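Side-chain contacts in phosphoribosylaminoimidazole carboxylase (PDB 4JA0), which probably catalyses, as a bifunctional enzyme of de novo purine biosynthesis, both the carboxylation of aminoimidazole ribonucleotide and the later synthesis of SAICAR: residues A[211-216]-A[252-257]; A[281-286]-A[296-301]; A[349-354]-A[381-386]. All blocks are in the same frame, centred on the assembly; numbering follows the deposited sequence.

Contact 1 of 3, residues A[211-216]-A[252-257]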
# COMPACT_ATOMS: atom_id res chain seq x y z
N ILE A 211 -16.72 8.56 -55.26
CA ILE A 211 -15.52 7.77 -55.31
C ILE A 211 -15.81 6.59 -56.23
O ILE A 211 -16.56 5.69 -55.87
CB ILE A 211 -15.07 7.30 -53.90
CG1 ILE A 211 -15.07 8.47 -52.91
CG2 ILE A 211 -13.69 6.66 -53.95
CD1 ILE A 211 -14.71 8.08 -51.48
N ASP A 212 -15.24 6.62 -57.44
CA ASP A 212 -15.39 5.51 -58.38
C ASP A 212 -14.04 5.15 -58.99
O ASP A 212 -13.00 5.47 -58.41
CB ASP A 212 -16.43 5.84 -59.47
CG ASP A 212 -16.09 7.10 -60.27
OD1 ASP A 212 -14.89 7.41 -60.39
OD2 ASP A 212 -17.02 7.74 -60.83
N SER A 213 -14.03 4.50 -60.16
CA SER A 213 -12.76 4.14 -60.80
C SER A 213 -12.05 5.33 -61.41
O SER A 213 -10.94 5.19 -61.91
CB SER A 213 -12.92 3.05 -61.85
OG SER A 213 -13.20 1.81 -61.25
N ASP A 214 -12.69 6.50 -61.36
CA ASP A 214 -12.02 7.73 -61.79
C ASP A 214 -11.29 8.37 -60.61
O ASP A 214 -10.38 9.16 -60.80
CB ASP A 214 -13.04 8.71 -62.38
CG ASP A 214 -13.70 8.17 -63.66
OD1 ASP A 214 -13.04 7.43 -64.42
OD2 ASP A 214 -14.89 8.49 -63.90
N SER A 215 -11.63 7.95 -59.40
CA SER A 215 -11.12 8.56 -58.19
C SER A 215 -9.84 7.92 -57.69
O SER A 215 -9.12 8.51 -56.88
CB SER A 215 -12.17 8.45 -57.07
OG SER A 215 -13.46 8.80 -57.52
N TRP A 216 -9.52 6.74 -58.19
CA TRP A 216 -8.40 6.00 -57.62
C TRP A 216 -7.47 5.31 -58.60
O TRP A 216 -7.67 5.34 -59.81
CB TRP A 216 -8.91 4.99 -56.58
CG TRP A 216 -9.83 3.90 -57.10
CD1 TRP A 216 -9.76 3.27 -58.30
CD2 TRP A 216 -10.95 3.33 -56.41
NE1 TRP A 216 -10.76 2.34 -58.41
CE2 TRP A 216 -11.51 2.35 -57.26
CE3 TRP A 216 -11.52 3.53 -55.15
CZ2 TRP A 216 -12.62 1.59 -56.90
CZ3 TRP A 216 -12.62 2.77 -54.78
CH2 TRP A 216 -13.16 1.81 -55.66
N ALA A 252 -16.23 -2.35 -65.10
CA ALA A 252 -17.28 -3.31 -64.76
C ALA A 252 -16.74 -4.37 -63.81
O ALA A 252 -17.42 -4.79 -62.87
CB ALA A 252 -17.86 -3.96 -66.01
N TRP A 253 -15.50 -4.79 -64.04
CA TRP A 253 -14.85 -5.76 -63.17
C TRP A 253 -14.74 -5.22 -61.75
O TRP A 253 -15.00 -5.94 -60.79
CB TRP A 253 -13.47 -6.14 -63.71
CG TRP A 253 -12.78 -7.21 -62.90
CD1 TRP A 253 -13.00 -8.56 -62.95
CD2 TRP A 253 -11.75 -7.02 -61.92
NE1 TRP A 253 -12.18 -9.22 -62.06
CE2 TRP A 253 -11.40 -8.29 -61.42
CE3 TRP A 253 -11.10 -5.89 -61.42
CZ2 TRP A 253 -10.42 -8.46 -60.44
CZ3 TRP A 253 -10.13 -6.07 -60.45
CH2 TRP A 253 -9.80 -7.34 -59.97
N VAL A 254 -14.34 -3.96 -61.63
CA VAL A 254 -14.25 -3.32 -60.34
C VAL A 254 -15.61 -3.18 -59.65
O VAL A 254 -15.73 -3.46 -58.46
CB VAL A 254 -13.56 -1.94 -60.46
CG1 VAL A 254 -13.75 -1.13 -59.19
CG2 VAL A 254 -12.07 -2.11 -60.78
N LYS A 255 -16.64 -2.75 -60.39
CA LYS A 255 -18.00 -2.66 -59.83
C LYS A 255 -18.46 -4.02 -59.32
O LYS A 255 -19.17 -4.12 -58.32
CB LYS A 255 -19.01 -2.13 -60.85
N ASP A 256 -18.04 -5.06 -60.03
CA ASP A 256 -18.41 -6.41 -59.67
C ASP A 256 -17.64 -6.87 -58.41
O ASP A 256 -18.22 -7.47 -57.51
CB ASP A 256 -18.16 -7.36 -60.85
N GLN A 257 -16.37 -6.49 -58.34
CA GLN A 257 -15.51 -6.92 -57.25
C GLN A 257 -15.93 -6.36 -55.90
O GLN A 257 -15.64 -6.95 -54.86
CB GLN A 257 -14.08 -6.50 -57.55
CG GLN A 257 -13.04 -7.57 -57.35
CD GLN A 257 -13.22 -8.74 -58.28
OE1 GLN A 257 -13.95 -8.66 -59.25
NE2 GLN A 257 -12.51 -9.83 -58.00
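Ser213 and Trp216 meet the last turns of helix 241-257 at one side chain, Val254. Just before it, Trp253 turns to another flank of the helix, where it packs on Cys188 and Val228. Val254 then presents CG1 to the loop. With CG1 anti to the backbone N (chi1 167°), this methyl lies 3.6 Å from Ser213 OG and 3.7 Å from Trp216 CZ2. It reaches the indole at its edge, near the ring plane, as the two side chains run past each other in opposite directions. Ser213 OG also lies 3.8 Å from Val254 CB, so the hydroxyl rests against the branch point of the valine as well as one arm.

The loop joins strands 205-207 and 216-220 in the SAICAR synthetase part of the chain, and an Asx turn shapes it: Asp214 N donates to Asp212 OD1 at 2.6 Å, from above the carboxylate plane. Asp212 N in turn donates to Ser215 OG at 2.8 Å, and that hydroxyl is also bonded to Val210 O. Asp212 O lies over the centre of the Trp216 ring, 3.5 Å above its plane. Trp183 makes an edge-to-face stack with the same indole, which also packs on Val67 of helix 57-74 and on Leu190 of strand 188-200.

Contact 2 of 3, residues A[281-286]-A[296-301]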
# COMPACT_ATOMS: atom_id res chain seq x y z
N HIS A 281 -22.23 -4.00 -15.10
CA HIS A 281 -20.84 -3.89 -15.56
C HIS A 281 -20.70 -4.59 -16.91
O HIS A 281 -20.12 -4.04 -17.83
CB HIS A 281 -19.88 -4.51 -14.54
CG HIS A 281 -18.46 -4.57 -14.99
ND1 HIS A 281 -17.62 -3.48 -14.98
CD2 HIS A 281 -17.72 -5.59 -15.49
CE1 HIS A 281 -16.43 -3.82 -15.44
NE2 HIS A 281 -16.47 -5.11 -15.76
N CYS A 282 -21.25 -5.79 -17.01
CA CYS A 282 -21.16 -6.57 -18.24
C CYS A 282 -21.93 -5.95 -19.40
O CYS A 282 -21.51 -6.01 -20.56
CB CYS A 282 -21.67 -7.99 -17.99
SG CYS A 282 -20.65 -8.91 -16.83
N GLN A 283 -23.07 -5.36 -19.07
CA GLN A 283 -23.88 -4.66 -20.05
C GLN A 283 -23.14 -3.43 -20.59
O GLN A 283 -23.27 -3.10 -21.77
CB GLN A 283 -25.24 -4.31 -19.45
CG GLN A 283 -26.16 -5.51 -19.33
CD GLN A 283 -27.47 -5.21 -18.61
OE1 GLN A 283 -28.47 -5.93 -18.79
NE2 GLN A 283 -27.47 -4.16 -17.79
N LYS A 284 -22.32 -2.78 -19.76
CA LYS A 284 -21.46 -1.70 -20.23
C LYS A 284 -20.41 -2.20 -21.22
O LYS A 284 -20.03 -1.46 -22.15
CB LYS A 284 -20.76 -0.98 -19.08
CG LYS A 284 -21.62 0.00 -18.33
CD LYS A 284 -20.76 0.79 -17.34
CE LYS A 284 -21.60 1.76 -16.53
NZ LYS A 284 -20.76 2.79 -15.82
N ILE A 285 -19.90 -3.41 -20.99
CA ILE A 285 -18.97 -4.02 -21.92
C ILE A 285 -19.73 -4.34 -23.18
O ILE A 285 -19.30 -3.98 -24.28
CB ILE A 285 -18.35 -5.32 -21.40
CG1 ILE A 285 -17.61 -5.05 -20.08
CG2 ILE A 285 -17.40 -5.91 -22.44
CD1 ILE A 285 -16.98 -6.26 -19.48
N ALA A 286 -20.87 -4.98 -23.01
CA ALA A 286 -21.66 -5.41 -24.15
C ALA A 286 -22.01 -4.23 -25.06
O ALA A 286 -21.82 -4.29 -26.30
CB ALA A 286 -22.93 -6.14 -23.69
N VAL A 296 -21.92 -10.34 -28.98
CA VAL A 296 -21.59 -10.52 -27.60
C VAL A 296 -22.61 -11.38 -26.90
O VAL A 296 -23.81 -11.10 -26.96
CB VAL A 296 -21.54 -9.16 -26.91
CG1 VAL A 296 -21.00 -9.29 -25.47
CG2 VAL A 296 -20.72 -8.23 -27.73
N ASP A 297 -22.13 -12.38 -26.17
CA ASP A 297 -22.96 -13.18 -25.27
C ASP A 297 -22.55 -12.90 -23.83
O ASP A 297 -21.36 -12.89 -23.51
CB ASP A 297 -22.81 -14.67 -25.54
CG ASP A 297 -23.84 -15.19 -26.48
OD1 ASP A 297 -24.86 -14.49 -26.68
OD2 ASP A 297 -23.65 -16.33 -26.97
N LEU A 298 -23.55 -12.69 -22.98
CA LEU A 298 -23.32 -12.55 -21.55
C LEU A 298 -23.66 -13.87 -20.87
O LEU A 298 -24.78 -14.37 -20.99
CB LEU A 298 -24.18 -11.43 -20.98
CG LEU A 298 -23.93 -10.02 -21.50
CD1 LEU A 298 -24.79 -9.00 -20.75
CD2 LEU A 298 -22.45 -9.66 -21.37
N ARG A 299 -22.71 -14.44 -20.14
CA ARG A 299 -22.98 -15.69 -19.44
C ARG A 299 -22.63 -15.59 -17.96
O ARG A 299 -21.72 -14.87 -17.57
CB ARG A 299 -22.22 -16.85 -20.09
CG ARG A 299 -22.38 -16.94 -21.59
CD ARG A 299 -23.81 -17.24 -21.95
NE ARG A 299 -24.28 -18.41 -21.23
CZ ARG A 299 -24.21 -19.65 -21.70
NH1 ARG A 299 -23.70 -19.88 -22.91
NH2 ARG A 299 -24.65 -20.66 -20.97
N VAL A 300 -23.36 -16.32 -17.13
CA VAL A 300 -23.07 -16.35 -15.72
C VAL A 300 -22.56 -17.74 -15.35
O VAL A 300 -23.21 -18.72 -15.65
CB VAL A 300 -24.34 -16.00 -14.88
CG1 VAL A 300 -24.05 -16.06 -13.37
CG2 VAL A 300 -24.85 -14.62 -15.26
N THR A 301 -21.38 -17.80 -14.74
CA THR A 301 -20.80 -19.03 -14.23
C THR A 301 -19.62 -18.74 -13.30
O THR A 301 -18.88 -17.77 -13.50
CB THR A 301 -20.33 -20.00 -15.34
OG1 THR A 301 -19.95 -21.26 -14.74
CG2 THR A 301 -19.16 -19.41 -16.13
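Cys282 O accepts the helical bond from Ala286 N at 2.7 Å, and the Leu298 methyl CD2 lies 3.9 Å from the same oxygen. No hydrogen bond crosses between residues 281-286 and 296-301; the join is apolar and centred on Leu298. Its two methyls meet different residues of the helix. CD2 lies 3.8 Å from Cys282 CB and 4.2 Å from Ala286 CB, whereas CD1 goes to Gln283, touching CG at 4.0 Å. Gln283 sets out away from the strand, but its CG, beside the backbone N (chi1 -75°), still touches the leucine; the two side chains cross at about a right angle.

Helix and strand are consecutive elements of a beta-alpha-beta unit that starts with strand 267-273, and their directions are nearly antiparallel, at 167°, with the axes 9.3 Å apart. Cys282 and Leu298 also pack on that first strand, through Met273 and Val271 respectively. One helical turn on from Cys282, Ala286 CB meets Val296 CG1 at 4.1 Å, where the CA atoms of Ala286 and Val296 are 6.2 Å apart, consistent with the small alanine side chain. From the strand, Arg299 NH2 forms a salt bridge with Asp417 of the second subunit, whose other carboxylate oxygen accepts a hydrogen bond from Val300 N.

Contact 3 of 3, residues A[349-354]-A[381-386]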
# COMPACT_ATOMS: atom_id res chain seq x y z
N ILE A 349 -9.55 -12.08 -21.54
CA ILE A 349 -9.32 -10.76 -20.93
C ILE A 349 -10.09 -10.62 -19.63
O ILE A 349 -11.29 -10.93 -19.58
CB ILE A 349 -9.74 -9.60 -21.88
CG1 ILE A 349 -9.13 -9.80 -23.28
CG2 ILE A 349 -9.32 -8.25 -21.32
CD1 ILE A 349 -9.73 -8.90 -24.32
N ASN A 350 -9.38 -10.18 -18.59
CA ASN A 350 -9.96 -9.91 -17.28
C ASN A 350 -10.43 -8.48 -17.09
O ASN A 350 -9.62 -7.54 -17.11
CB ASN A 350 -8.94 -10.18 -16.19
CG ASN A 350 -8.57 -11.60 -16.11
OD1 ASN A 350 -9.43 -12.47 -16.18
ND2 ASN A 350 -7.28 -11.87 -15.92
N CYS A 351 -11.72 -8.31 -16.82
CA CYS A 351 -12.25 -6.99 -16.52
C CYS A 351 -13.01 -7.00 -15.20
O CYS A 351 -14.22 -7.18 -15.16
CB CYS A 351 -13.13 -6.50 -17.68
SG CYS A 351 -13.67 -4.77 -17.52
N PRO A 352 -12.28 -6.84 -14.10
CA PRO A 352 -12.96 -6.80 -12.80
C PRO A 352 -13.91 -5.62 -12.78
O PRO A 352 -13.65 -4.61 -13.44
CB PRO A 352 -11.82 -6.58 -11.82
CG PRO A 352 -10.60 -7.07 -12.54
CD PRO A 352 -10.82 -6.73 -13.97
N PRO A 353 -15.04 -5.77 -12.09
CA PRO A 353 -15.99 -4.67 -11.93
C PRO A 353 -15.42 -3.66 -10.95
O PRO A 353 -14.47 -4.01 -10.24
CB PRO A 353 -17.24 -5.36 -11.36
CG PRO A 353 -16.75 -6.65 -10.75
CD PRO A 353 -15.52 -7.05 -11.52
N PRO A 354 -15.95 -2.43 -10.94
CA PRO A 354 -15.46 -1.38 -10.05
C PRO A 354 -15.75 -1.70 -8.58
O PRO A 354 -16.78 -2.29 -8.25
CB PRO A 354 -16.29 -0.17 -10.46
CG PRO A 354 -16.90 -0.51 -11.72
CD PRO A 354 -17.10 -1.96 -11.73
N ASP A 381 -15.25 -0.20 -20.99
CA ASP A 381 -15.06 0.25 -22.36
C ASP A 381 -13.75 -0.27 -22.91
O ASP A 381 -13.68 -0.76 -24.03
CB ASP A 381 -15.11 1.78 -22.47
CG ASP A 381 -16.52 2.33 -22.31
OD1 ASP A 381 -17.45 1.72 -22.87
OD2 ASP A 381 -16.69 3.37 -21.65
N SER A 382 -12.71 -0.22 -22.11
CA SER A 382 -11.42 -0.64 -22.60
C SER A 382 -11.33 -2.15 -22.84
O SER A 382 -10.49 -2.61 -23.61
CB SER A 382 -10.30 -0.16 -21.68
OG SER A 382 -10.48 -0.68 -20.38
N ALA A 383 -12.21 -2.93 -22.22
CA ALA A 383 -12.20 -4.37 -22.44
C ALA A 383 -12.86 -4.67 -23.77
O ALA A 383 -12.39 -5.53 -24.52
CB ALA A 383 -12.90 -5.11 -21.31
N ALA A 384 -13.93 -3.94 -24.08
CA ALA A 384 -14.60 -4.14 -25.36
C ALA A 384 -13.66 -3.75 -26.50
O ALA A 384 -13.65 -4.39 -27.54
CB ALA A 384 -15.88 -3.32 -25.41
N LEU A 385 -12.86 -2.71 -26.27
CA LEU A 385 -11.89 -2.25 -27.25
C LEU A 385 -10.80 -3.29 -27.49
O LEU A 385 -10.40 -3.51 -28.63
CB LEU A 385 -11.28 -0.91 -26.79
CG LEU A 385 -12.13 0.37 -26.89
CD1 LEU A 385 -11.41 1.53 -26.23
CD2 LEU A 385 -12.42 0.72 -28.35
N MET A 386 -10.30 -3.91 -26.43
CA MET A 386 -9.32 -4.99 -26.60
C MET A 386 -9.91 -6.13 -27.45
O MET A 386 -9.26 -6.64 -28.36
CB MET A 386 -8.88 -5.56 -25.25
CG MET A 386 -7.43 -5.29 -24.90
SD MET A 386 -6.22 -5.81 -26.15
CE MET A 386 -6.23 -7.56 -25.80
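Ile349 CD1 comes up against Met386 CB at 3.6 Å, the nearest side-chain approach between residues 349-354 and 381-386. The methionine also reaches the isoleucine with its terminal methyl: CE lies 4.0 Å from Ile349 CD1. Bends at chi2 (-54°) and chi3 (-77°) fold the Met386 chain back, and so both ends of it border one methyl; the same side chain packs on Gly373 of the third subunit. The isoleucine and methionine side chains cross obliquely. Two residues along, where the strand has given way to loop, Cys351 meets Ala383 one helical turn before Met386. Its SG, anti to the backbone N (chi1 -172°), lies 3.9 Å from Ala383 CB, and Cys351 CB is equally near that methyl. The alanine is thus met by the whole short side chain of the cysteine.

Between these two inward residues, Asn350 points off the other way. Backbone hydrogen bonds tie the strand into the sheet: Ile349 pairs with Phe326 and Ala328, Asn350 with Ala375 and Val377. The contact packs helix 380-391 on the end of strand 348-350 and the loop after it; that strand runs between strands 323-329 and 375-376 in the parallel sheet of the AIR carboxylase part, while Asp381 and Ala384 of the same helix lean on Ala288 of helix 279-291.

How the contacts relate
Residues 211-216 of contact 1 lie in the SAICAR synthetase part of the chain; all four segments of contacts 2 and 3 lie in the AIR carboxylase part. Contact 1 is about 41 Å, centre to centre, from each of the others, across the centre of the chain, and its nearest atoms stay about 24 Å from contact 3. Contacts 2 and 3 are 11 Å apart between centres and join helices to two different strands of one parallel sheet. They touch at His281, whose NE2 makes a weak, probable hydrogen bond to Cys351 O at 3.1 Å, while its ring packs on Pro353 and Pro354. Other subunits reach both of these contacts, whereas none touches contact 1.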